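Local coordinates for attaching and effacing protein, pathogenesis factor (Escherichia coli, PDB 4E9L) that acts as a surface adhesin of the intimin/invasin family, probably fastening the bacterium to host tissue through a protein whose immunoglobulin-like domains include this chain, at residues A[354-357]-A[361-364]; A[318-321]-A[327-330]; A[377-380]-A[386-389]; A[309-314]-A[345-350]. All coordinates share one frame; numbering follows the deposited sequence.

All four contacts lie in the last immunoglobulin-like domain of this elongated chain, a beta sandwich. Along the sequence contact 4 opens first, and contact 2 is nested within the loop it closes; contact 1 and then contact 3 follow. Contacts 1 and 2, with centres about 9 Å apart, touch beside the sheet of strands 300-303, 313-319, 361-367 and 350-358. Contact 3, about 13 Å from contact 2 between centres, belongs to the facing sheet with strand 373-381; Phe318 of contact 2 packs on its Ala386 and Val387. Contact 4 lies about 26 Å from contact 2, centre to centre, at the start of strand 313-319. Together they tie loops and both sheets of one domain, consistent with a rod-like adhesin displaying such domains in series.

Contact 1: residues A[354-357]-A[361-364]; sequences WTEK and VYVS
Trp354 lays its indole against Ser364, whose CB stands over one face of the six-membered ring, 3.5 Å from the centroid, in a CH-pi contact. At the rim of the same ring, CZ3 of Trp354 lies 3.5 Å from the carbonyl O of Tyr362, and CE3 packs on the Tyr362 CB. Next along the chain, Thr355 and Val363 form an antiparallel hydrogen-bonded pair. Thr355 N gives a nearly straight bond to Val363 O (2.9 Å, 165° at the hydrogen), approaching in the carbonyl plane, and Val363 N returns the bond to Thr355 O. Glu356 faces Tyr362 across the following non-hydrogen-bonded position. With CG anti to the backbone N (chi1 -167°) and an extended chain beyond it, Glu356 runs across the phenol, CG sitting over one ring face at 3.9 Å from the centroid. Its carboxylate is turned 28° from the ring plane. The loop after strand 313-319 grips the polar ends: Glu356 OE2 bonds Thr329 OG1, OE1 bonds Gly330 N, and Tyr362 OH bonds Val328 O. The hairpin's own turn adds Gly360 N to OE2. Lys357 closes the ladder, its N meeting Val361 O at 3.0 Å, nearly along the C=O axis. This is a tight beta hairpin of strands 350-358 and 361-367, the first of which is an outermost strand of its four-stranded antiparallel sheet. On the other flank of 361-367 runs strand 313-319, whose Phe318 touches Trp354, while Pro333 packs on both Trp354 and Tyr362.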
loop_
_atom_site.group_PDB
_atom_site.type_symbol
_atom_site.label_atom_id
_atom_site.label_comp_id
_atom_site.label_asym_id
_atom_site.label_seq_id
_atom_site.Cartn_x
_atom_site.Cartn_y
_atom_site.Cartn_z
ATOM N N TRP A 354 22.262 -30.254 -2.161
ATOM C CA TRP A 354 20.881 -30.684 -2.009
ATOM C C TRP A 354 20.156 -30.509 -3.352
ATOM O O TRP A 354 20.308 -29.473 -4.011
ATOM C CB TRP A 354 20.166 -29.845 -0.923
ATOM C CG TRP A 354 20.661 -30.090 0.475
ATOM C CD1 TRP A 354 21.588 -29.355 1.161
ATOM C CD2 TRP A 354 20.240 -31.142 1.365
ATOM N NE1 TRP A 354 21.776 -29.886 2.418
ATOM C CE2 TRP A 354 20.951 -30.976 2.574
ATOM C CE3 TRP A 354 19.333 -32.216 1.249
ATOM C CZ2 TRP A 354 20.796 -31.848 3.658
ATOM C CZ3 TRP A 354 19.168 -33.071 2.324
ATOM C CH2 TRP A 354 19.880 -32.876 3.521
ATOM N N THR A 355 19.379 -31.520 -3.762
ATOM C CA THR A 355 18.543 -31.416 -4.953
ATOM C C THR A 355 17.085 -31.577 -4.515
ATOM O O THR A 355 16.762 -32.555 -3.839
ATOM C CB THR A 355 18.940 -32.448 -6.023
ATOM O OG1 THR A 355 20.316 -32.278 -6.326
ATOM C CG2 THR A 355 18.105 -32.310 -7.308
ATOM N N GLU A 356 16.202 -30.651 -4.923
ATOM C CA GLU A 356 14.786 -30.804 -4.565
ATOM C C GLU A 356 14.168 -31.739 -5.604
ATOM O O GLU A 356 14.056 -31.373 -6.777
ATOM C CB GLU A 356 14.070 -29.438 -4.486
ATOM C CG GLU A 356 12.713 -29.541 -3.809
ATOM C CD GLU A 356 11.842 -28.302 -3.783
ATOM O OE1 GLU A 356 12.319 -27.200 -4.150
ATOM O OE2 GLU A 356 10.677 -28.439 -3.350
ATOM N N LYS A 357 13.858 -32.973 -5.184
ATOM C CA LYS A 357 13.362 -34.054 -6.051
ATOM C C LYS A 357 11.847 -34.300 -5.930
ATOM O O LYS A 357 11.239 -34.971 -6.779
ATOM C CB LYS A 357 14.159 -35.344 -5.786
ATOM C CG LYS A 357 15.645 -35.232 -6.129
ATOM C CD LYS A 357 16.181 -36.545 -6.686
ATOM C CE LYS A 357 17.690 -36.686 -6.629
ATOM N NZ LYS A 357 18.370 -35.838 -7.645
ATOM N N VAL A 361 10.856 -31.819 -0.785
ATOM C CA VAL A 361 11.701 -32.984 -0.461
ATOM C C VAL A 361 13.078 -32.773 -1.057
ATOM O O VAL A 361 13.200 -32.666 -2.277
ATOM C CB VAL A 361 11.080 -34.328 -0.913
ATOM C CG1 VAL A 361 12.050 -35.503 -0.634
ATOM C CG2 VAL A 361 9.720 -34.557 -0.243
ATOM N N TYR A 362 14.107 -32.688 -0.196
ATOM C CA TYR A 362 15.481 -32.418 -0.623
ATOM C C TYR A 362 16.359 -33.631 -0.360
ATOM O O TYR A 362 16.296 -34.234 0.720
ATOM C CB TYR A 362 16.030 -31.135 0.040
ATOM C CG TYR A 362 15.123 -29.919 -0.153
ATOM C CD1 TYR A 362 13.996 -29.724 0.651
ATOM C CD2 TYR A 362 15.417 -28.949 -1.108
ATOM C CE1 TYR A 362 13.153 -28.619 0.463
ATOM C CE2 TYR A 362 14.590 -27.840 -1.299
ATOM C CZ TYR A 362 13.457 -27.677 -0.508
ATOM O OH TYR A 362 12.652 -26.569 -0.700
ATOM N N VAL A 363 17.167 -34.003 -1.364
ATOM C CA VAL A 363 18.032 -35.187 -1.263
ATOM C C VAL A 363 19.504 -34.757 -1.352
ATOM O O VAL A 363 19.842 -33.876 -2.150
ATOM C CB VAL A 363 17.622 -36.255 -2.343
ATOM C CG1 VAL A 363 18.582 -37.441 -2.370
ATOM C CG2 VAL A 363 16.184 -36.740 -2.126
ATOM N N SER A 364 20.358 -35.349 -0.507
ATOM C CA SER A 364 21.810 -35.113 -0.506
ATOM C C SER A 364 22.543 -36.425 -0.235
ATOM O O SER A 364 22.032 -37.296 0.466
ATOM C CB SER A 364 22.199 -34.099 0.571
ATOM O OG SER A 364 23.603 -33.889 0.621
#

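Contact 2: residues A[318-321]-A[327-330]; sequences FTMK and PVTG
Met320 and Val328 fasten the two ends of the loop that leaves strand 313-319, where the chain turns back on itself, five residues separating segments 318-321 and 327-330. The backbone clasp is one hydrogen bond, from Val328 N to Met320 O at 2.8 Å. It is almost straight at the hydrogen (176°), although the donor stands 39° above the carbonyl plane. Pro327 CA adds a CA-H...O contact to the same oxygen at 3.5 Å, so Met320 O is approached by two neighbouring groups. One residue further out, Lys321 and Pro327 form a single backbone bridge, with their side chains directed away from the opposite segment. This lone bridge and the one hydrogen bond tie the chain leaving strand 313-319 to the returning loop of the immunoglobulin-like sandwich. Within the buried part, the Met320 chain passes obliquely across the isopropyl group of Val328. With its CG trans to the backbone N (chi1 174°), Met320 brings CG unusually close to Val328 CB, at 3.4 Å, tighter than ordinary van der Waals packing. The thioether then bends at its last torsion, which brings CE to 3.7 Å from Val328 CG1. The other methyl, Val328 CG2, rests on the backbone carbon C of Lys321 (Lys321 C to Val328 CG2, 3.6 Å), so both branches of the valine are in use. Around this pair, Met320 also packs on Tyr362 of strand 361-367, on Val381 of strand 373-381 and on Met294.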
loop_
_atom_site.group_PDB
_atom_site.type_symbol
_atom_site.label_atom_id
_atom_site.label_comp_id
_atom_site.label_asym_id
_atom_site.label_seq_id
_atom_site.Cartn_x
_atom_site.Cartn_y
_atom_site.Cartn_z
ATOM N N PHE A 318 15.431 -35.096 3.178
ATOM C CA PHE A 318 14.973 -34.028 4.043
ATOM C C PHE A 318 13.628 -33.497 3.558
ATOM O O PHE A 318 13.537 -33.026 2.427
ATOM C CB PHE A 318 16.049 -32.932 4.159
ATOM C CG PHE A 318 15.615 -31.703 4.920
ATOM C CD1 PHE A 318 15.206 -31.793 6.251
ATOM C CD2 PHE A 318 15.562 -30.463 4.294
ATOM C CE1 PHE A 318 14.773 -30.661 6.945
ATOM C CE2 PHE A 318 15.112 -29.328 4.989
ATOM C CZ PHE A 318 14.710 -29.441 6.307
ATOM N N THR A 319 12.565 -33.646 4.401
ATOM C CA THR A 319 11.200 -33.204 4.067
ATOM C C THR A 319 10.940 -31.967 4.882
ATOM O O THR A 319 10.988 -32.011 6.106
ATOM C CB THR A 319 10.173 -34.313 4.341
ATOM O OG1 THR A 319 10.472 -35.403 3.479
ATOM C CG2 THR A 319 8.719 -33.853 4.104
ATOM N N MET A 320 10.699 -30.864 4.205
ATOM C CA MET A 320 10.522 -29.606 4.891
ATOM C C MET A 320 9.082 -29.094 4.812
ATOM O O MET A 320 8.518 -28.960 3.723
ATOM C CB MET A 320 11.541 -28.601 4.341
ATOM C CG MET A 320 11.384 -27.221 4.871
ATOM S SD MET A 320 12.886 -26.234 4.763
ATOM C CE MET A 320 13.198 -26.204 3.037
ATOM N N LYS A 321 8.494 -28.826 5.979
ATOM C CA LYS A 321 7.145 -28.272 6.052
ATOM C C LYS A 321 7.089 -27.005 6.934
ATOM O O LYS A 321 7.950 -26.820 7.801
ATOM C CB LYS A 321 6.177 -29.321 6.595
ATOM C CG LYS A 321 5.858 -30.438 5.608
ATOM C CD LYS A 321 4.805 -31.383 6.179
ATOM C CE LYS A 321 4.642 -32.640 5.349
ATOM N NZ LYS A 321 5.697 -33.627 5.653
ATOM N N PRO A 327 4.256 -28.002 2.231
ATOM C CA PRO A 327 5.648 -28.302 1.835
ATOM C C PRO A 327 6.428 -27.018 1.520
ATOM O O PRO A 327 5.903 -26.112 0.868
ATOM C CB PRO A 327 5.496 -29.208 0.607
ATOM C CG PRO A 327 4.128 -28.966 0.089
ATOM C CD PRO A 327 3.269 -28.485 1.235
ATOM N N VAL A 328 7.652 -26.904 2.057
ATOM C CA VAL A 328 8.488 -25.734 1.827
ATOM C C VAL A 328 9.345 -25.989 0.573
ATOM O O VAL A 328 10.327 -26.734 0.615
ATOM C CB VAL A 328 9.289 -25.260 3.064
ATOM C CG1 VAL A 328 10.174 -24.051 2.713
ATOM C CG2 VAL A 328 8.355 -24.933 4.224
ATOM N N THR A 329 8.924 -25.401 -0.548
ATOM C CA THR A 329 9.555 -25.603 -1.857
ATOM C C THR A 329 10.472 -24.433 -2.275
ATOM O O THR A 329 10.272 -23.312 -1.822
ATOM C CB THR A 329 8.447 -25.953 -2.891
ATOM O OG1 THR A 329 9.013 -26.516 -4.063
ATOM C CG2 THR A 329 7.550 -24.768 -3.250
ATOM N N GLY A 330 11.448 -24.725 -3.139
ATOM C CA GLY A 330 12.383 -23.753 -3.702
ATOM C C GLY A 330 13.346 -23.131 -2.714
ATOM O O GLY A 330 13.881 -22.045 -2.965
#

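Contact 3: residues A[377-380]-A[386-389]; sequences VMPR and AVAQ
Ala386 N donates to Pro379 O across 2.9 Å, the one backbone hydrogen bond between segments 377-380 and 386-389, and the donor stands 42° above the carbonyl plane. The nearest alpha carbons are those of Arg380 and Ala386, 5.1 Å apart, beyond which 386-389 departs from its neighbour instead of pairing on in regular strand fashion. Pro379 offers its ring to this bend. Ala386 CB lies beside the proline carbonyl, 3.6 Å from Pro379 O, while Val387 takes the other end of the ring, the two side chains crossing at about a right angle. Of the two methyls, Val387 CG2 is wedged between its own backbone N and carbonyl carbon, the crowded position, from which it reaches Pro379 CD at 3.6 Å; CG1 lies 3.8 Å from Pro379 CG. Met378 approaches along another path. Its chi2 of 54° turns SD to 3.9 Å from Val387 CG2, the two side chains sliding past in opposite directions. A second bend, chi3 at 71°, turns the terminal CE to the backbone, 3.8 Å from Val387 O and near the carbonyl carbon of Gln389. The contact closes a hairpin-like excursion between strand 373-381 and strand 391-395, with the short strand 384-385 inside it. Strand 337-339 flanks 373-381, Val337 pairing with Met378 through the backbone. From the facing sheet, Phe318 packs on Ala386 and Val387, and Leu301 on Pro379, placing the proline-valine cluster in the sandwich core.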
loop_
_atom_site.group_PDB
_atom_site.type_symbol
_atom_site.label_atom_id
_atom_site.label_comp_id
_atom_site.label_asym_id
_atom_site.label_seq_id
_atom_site.Cartn_x
_atom_site.Cartn_y
_atom_site.Cartn_z
ATOM N N VAL A 377 23.401 -35.836 13.042
ATOM C CA VAL A 377 23.317 -35.005 11.845
ATOM C C VAL A 377 22.181 -33.975 11.997
ATOM O O VAL A 377 21.004 -34.356 12.054
ATOM C CB VAL A 377 23.162 -35.881 10.557
ATOM C CG1 VAL A 377 23.086 -35.024 9.306
ATOM C CG2 VAL A 377 24.291 -36.893 10.423
ATOM N N MET A 378 22.537 -32.685 12.040
ATOM C CA MET A 378 21.540 -31.635 12.194
ATOM C C MET A 378 21.415 -30.818 10.918
ATOM O O MET A 378 22.329 -30.048 10.581
ATOM C CB MET A 378 21.803 -30.755 13.442
ATOM C CG MET A 378 20.802 -29.586 13.615
ATOM S SD MET A 378 19.023 -30.028 13.633
ATOM C CE MET A 378 18.905 -30.862 15.261
ATOM N N PRO A 379 20.304 -31.003 10.165
ATOM C CA PRO A 379 20.109 -30.203 8.952
ATOM C C PRO A 379 19.914 -28.731 9.334
ATOM O O PRO A 379 19.427 -28.410 10.439
ATOM C CB PRO A 379 18.845 -30.793 8.328
ATOM C CG PRO A 379 18.084 -31.338 9.473
ATOM C CD PRO A 379 19.129 -31.863 10.426
ATOM N N ARG A 380 20.312 -27.856 8.423
ATOM C CA ARG A 380 20.243 -26.415 8.609
ATOM C C ARG A 380 19.560 -25.765 7.422
ATOM O O ARG A 380 19.841 -26.117 6.264
ATOM C CB ARG A 380 21.674 -25.839 8.768
ATOM C CG ARG A 380 22.304 -26.105 10.122
ATOM C CD ARG A 380 21.867 -25.012 11.072
ATOM N NE ARG A 380 22.283 -25.265 12.446
ATOM C CZ ARG A 380 23.314 -24.673 13.033
ATOM N NH1 ARG A 380 24.049 -23.791 12.365
ATOM N NH2 ARG A 380 23.622 -24.960 14.292
ATOM N N ALA A 386 16.852 -27.410 11.380
ATOM C CA ALA A 386 15.709 -27.687 10.524
ATOM C C ALA A 386 14.828 -28.874 10.959
ATOM O O ALA A 386 13.771 -29.099 10.364
ATOM C CB ALA A 386 16.187 -27.845 9.088
ATOM N N VAL A 387 15.255 -29.633 11.980
ATOM C CA VAL A 387 14.450 -30.727 12.553
ATOM C C VAL A 387 14.439 -30.591 14.072
ATOM O O VAL A 387 15.317 -29.924 14.617
ATOM C CB VAL A 387 14.819 -32.160 12.096
ATOM C CG1 VAL A 387 14.546 -32.354 10.598
ATOM C CG2 VAL A 387 16.262 -32.510 12.468
ATOM N N ALA A 388 13.458 -31.203 14.748
ATOM C CA ALA A 388 13.369 -31.124 16.218
ATOM C C ALA A 388 14.572 -31.834 16.893
ATOM O O ALA A 388 15.171 -31.300 17.838
ATOM C CB ALA A 388 12.060 -31.743 16.701
ATOM N N GLN A 389 14.899 -33.032 16.406
ATOM C CA GLN A 389 15.988 -33.857 16.946
ATOM C C GLN A 389 16.886 -34.318 15.803
ATOM O O GLN A 389 16.374 -34.653 14.735
ATOM C CB GLN A 389 15.428 -35.070 17.733
ATOM C CG GLN A 389 14.762 -34.691 19.081
ATOM C CD GLN A 389 15.686 -33.936 20.019
ATOM O OE1 GLN A 389 15.302 -32.964 20.679
ATOM N NE2 GLN A 389 16.935 -34.348 20.080
#

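Contact 4: residues A[309-314]-A[345-350]; sequences TVKTTT and GSERPS
Lys311 curls through successive torsions near -60° (chi2 -59°, chi3 -61°) before straightening at its end, a fold that swings the ammonium group toward Glu347. The glutamate, its CG anti to the carbonyl carbon, reaches out with a chain extended beyond CG, and the two side chains cross at about a right angle. Lys311 NZ makes a salt bridge with Glu347 OE2 at 3.1 Å, coming from above the carboxylate, 68° out of its plane. The aliphatic chain shares the approach: Lys311 CE lies 3.2 Å from the same oxygen, and CD is 3.7 Å from OE1. Both residues are solvent-exposed, which probably makes this a modest electrostatic tie. Lys311 occupies the third position of a type II beta turn from Thr309 to Thr312, closed by two bonds to Thr309 O from one face of its plane: Thr312 N at 3.2 Å and Thr312 OG1 at 2.7 Å. Lys311 and Thr312 also pair by backbone with Gly369 and Leu368, while Glu347 pairs with Ser370. The salt bridge therefore spans the loops leading into strands 313-319 and 350-358, with residues 368-370, just after strand 361-367, bonded to both.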
loop_
_atom_site.group_PDB
_atom_site.type_symbol
_atom_site.label_atom_id
_atom_site.label_comp_id
_atom_site.label_asym_id
_atom_site.label_seq_id
_atom_site.Cartn_x
_atom_site.Cartn_y
_atom_site.Cartn_z
ATOM N N THR A 309 29.087 -47.757 6.824
ATOM C CA THR A 309 30.492 -47.998 7.152
ATOM C C THR A 309 31.254 -46.691 6.945
ATOM O O THR A 309 30.841 -45.867 6.119
ATOM C CB THR A 309 31.016 -49.163 6.274
ATOM O OG1 THR A 309 30.309 -50.342 6.647
ATOM C CG2 THR A 309 32.523 -49.420 6.435
ATOM N N VAL A 310 32.346 -46.497 7.706
ATOM C CA VAL A 310 33.266 -45.365 7.567
ATOM C C VAL A 310 33.636 -45.193 6.090
ATOM O O VAL A 310 33.800 -46.186 5.366
ATOM C CB VAL A 310 34.558 -45.499 8.444
ATOM C CG1 VAL A 310 34.241 -45.287 9.922
ATOM C CG2 VAL A 310 35.280 -46.842 8.224
ATOM N N LYS A 311 33.718 -43.947 5.649
ATOM C CA LYS A 311 34.099 -43.550 4.286
ATOM C C LYS A 311 33.200 -44.039 3.132
ATOM O O LYS A 311 33.617 -43.960 1.967
ATOM C CB LYS A 311 35.604 -43.807 4.009
ATOM C CG LYS A 311 36.558 -42.973 4.885
ATOM C CD LYS A 311 36.348 -41.436 4.730
ATOM C CE LYS A 311 36.568 -40.901 3.327
ATOM N NZ LYS A 311 36.093 -39.492 3.184
ATOM N N THR A 312 31.991 -44.553 3.443
ATOM C CA THR A 312 31.051 -44.957 2.393
ATOM C C THR A 312 29.991 -43.826 2.322
ATOM O O THR A 312 30.172 -42.785 2.943
ATOM C CB THR A 312 30.421 -46.340 2.635
ATOM O OG1 THR A 312 29.585 -46.273 3.784
ATOM C CG2 THR A 312 31.456 -47.494 2.721
ATOM N N THR A 313 28.920 -44.017 1.575
ATOM C CA THR A 313 27.893 -42.985 1.439
ATOM C C THR A 313 26.528 -43.500 1.843
ATOM O O THR A 313 26.274 -44.710 1.845
ATOM C CB THR A 313 27.814 -42.443 -0.005
ATOM O OG1 THR A 313 27.497 -43.519 -0.878
ATOM C CG2 THR A 313 29.104 -41.737 -0.470
ATOM N N THR A 314 25.652 -42.556 2.182
ATOM C CA THR A 314 24.254 -42.803 2.459
ATOM C C THR A 314 23.478 -41.610 1.927
ATOM O O THR A 314 23.954 -40.474 2.012
ATOM C CB THR A 314 23.972 -43.186 3.942
ATOM O OG1 THR A 314 22.611 -43.599 4.018
ATOM C CG2 THR A 314 24.210 -42.032 4.936
ATOM N N GLY A 345 37.059 -37.745 13.237
ATOM C CA GLY A 345 38.221 -38.315 12.550
ATOM C C GLY A 345 39.024 -37.316 11.744
ATOM O O GLY A 345 38.614 -36.160 11.590
ATOM N N SER A 346 40.160 -37.774 11.192
ATOM C CA SER A 346 41.032 -36.967 10.319
ATOM C C SER A 346 40.208 -36.498 9.109
ATOM O O SER A 346 40.367 -35.362 8.676
ATOM C CB SER A 346 42.262 -37.766 9.882
ATOM O OG SER A 346 41.925 -39.071 9.437
ATOM N N GLU A 347 39.248 -37.339 8.660
ATOM C CA GLU A 347 38.261 -37.038 7.622
ATOM C C GLU A 347 36.897 -36.925 8.276
ATOM O O GLU A 347 36.396 -37.890 8.857
ATOM C CB GLU A 347 38.217 -38.137 6.542
ATOM C CG GLU A 347 39.550 -38.355 5.861
ATOM C CD GLU A 347 39.478 -39.315 4.692
ATOM O OE1 GLU A 347 39.875 -40.492 4.851
ATOM O OE2 GLU A 347 39.059 -38.869 3.601
ATOM N N ARG A 348 36.322 -35.733 8.209
ATOM C CA ARG A 348 35.035 -35.388 8.782
ATOM C C ARG A 348 33.920 -35.818 7.798
ATOM O O ARG A 348 34.178 -35.807 6.593
ATOM C CB ARG A 348 34.991 -33.861 8.978
ATOM C CG ARG A 348 33.987 -33.428 10.022
ATOM C CD ARG A 348 34.185 -32.023 10.555
ATOM N NE ARG A 348 33.021 -31.691 11.364
ATOM C CZ ARG A 348 33.024 -31.596 12.685
ATOM N NH1 ARG A 348 34.163 -31.692 13.364
ATOM N NH2 ARG A 348 31.896 -31.362 13.340
ATOM N N PRO A 349 32.688 -36.181 8.253
ATOM C CA PRO A 349 31.615 -36.484 7.279
ATOM C C PRO A 349 31.274 -35.231 6.467
ATOM O O PRO A 349 31.442 -34.112 6.963
ATOM C CB PRO A 349 30.419 -36.876 8.159
ATOM C CG PRO A 349 30.999 -37.180 9.510
ATOM C CD PRO A 349 32.189 -36.278 9.641
ATOM N N SER A 350 30.762 -35.404 5.241
ATOM C CA SER A 350 30.451 -34.255 4.387
ATOM C C SER A 350 29.193 -34.561 3.586
ATOM O O SER A 350 29.102 -35.652 3.030
ATOM C CB SER A 350 31.616 -34.038 3.408
ATOM O OG SER A 350 31.392 -32.973 2.506
#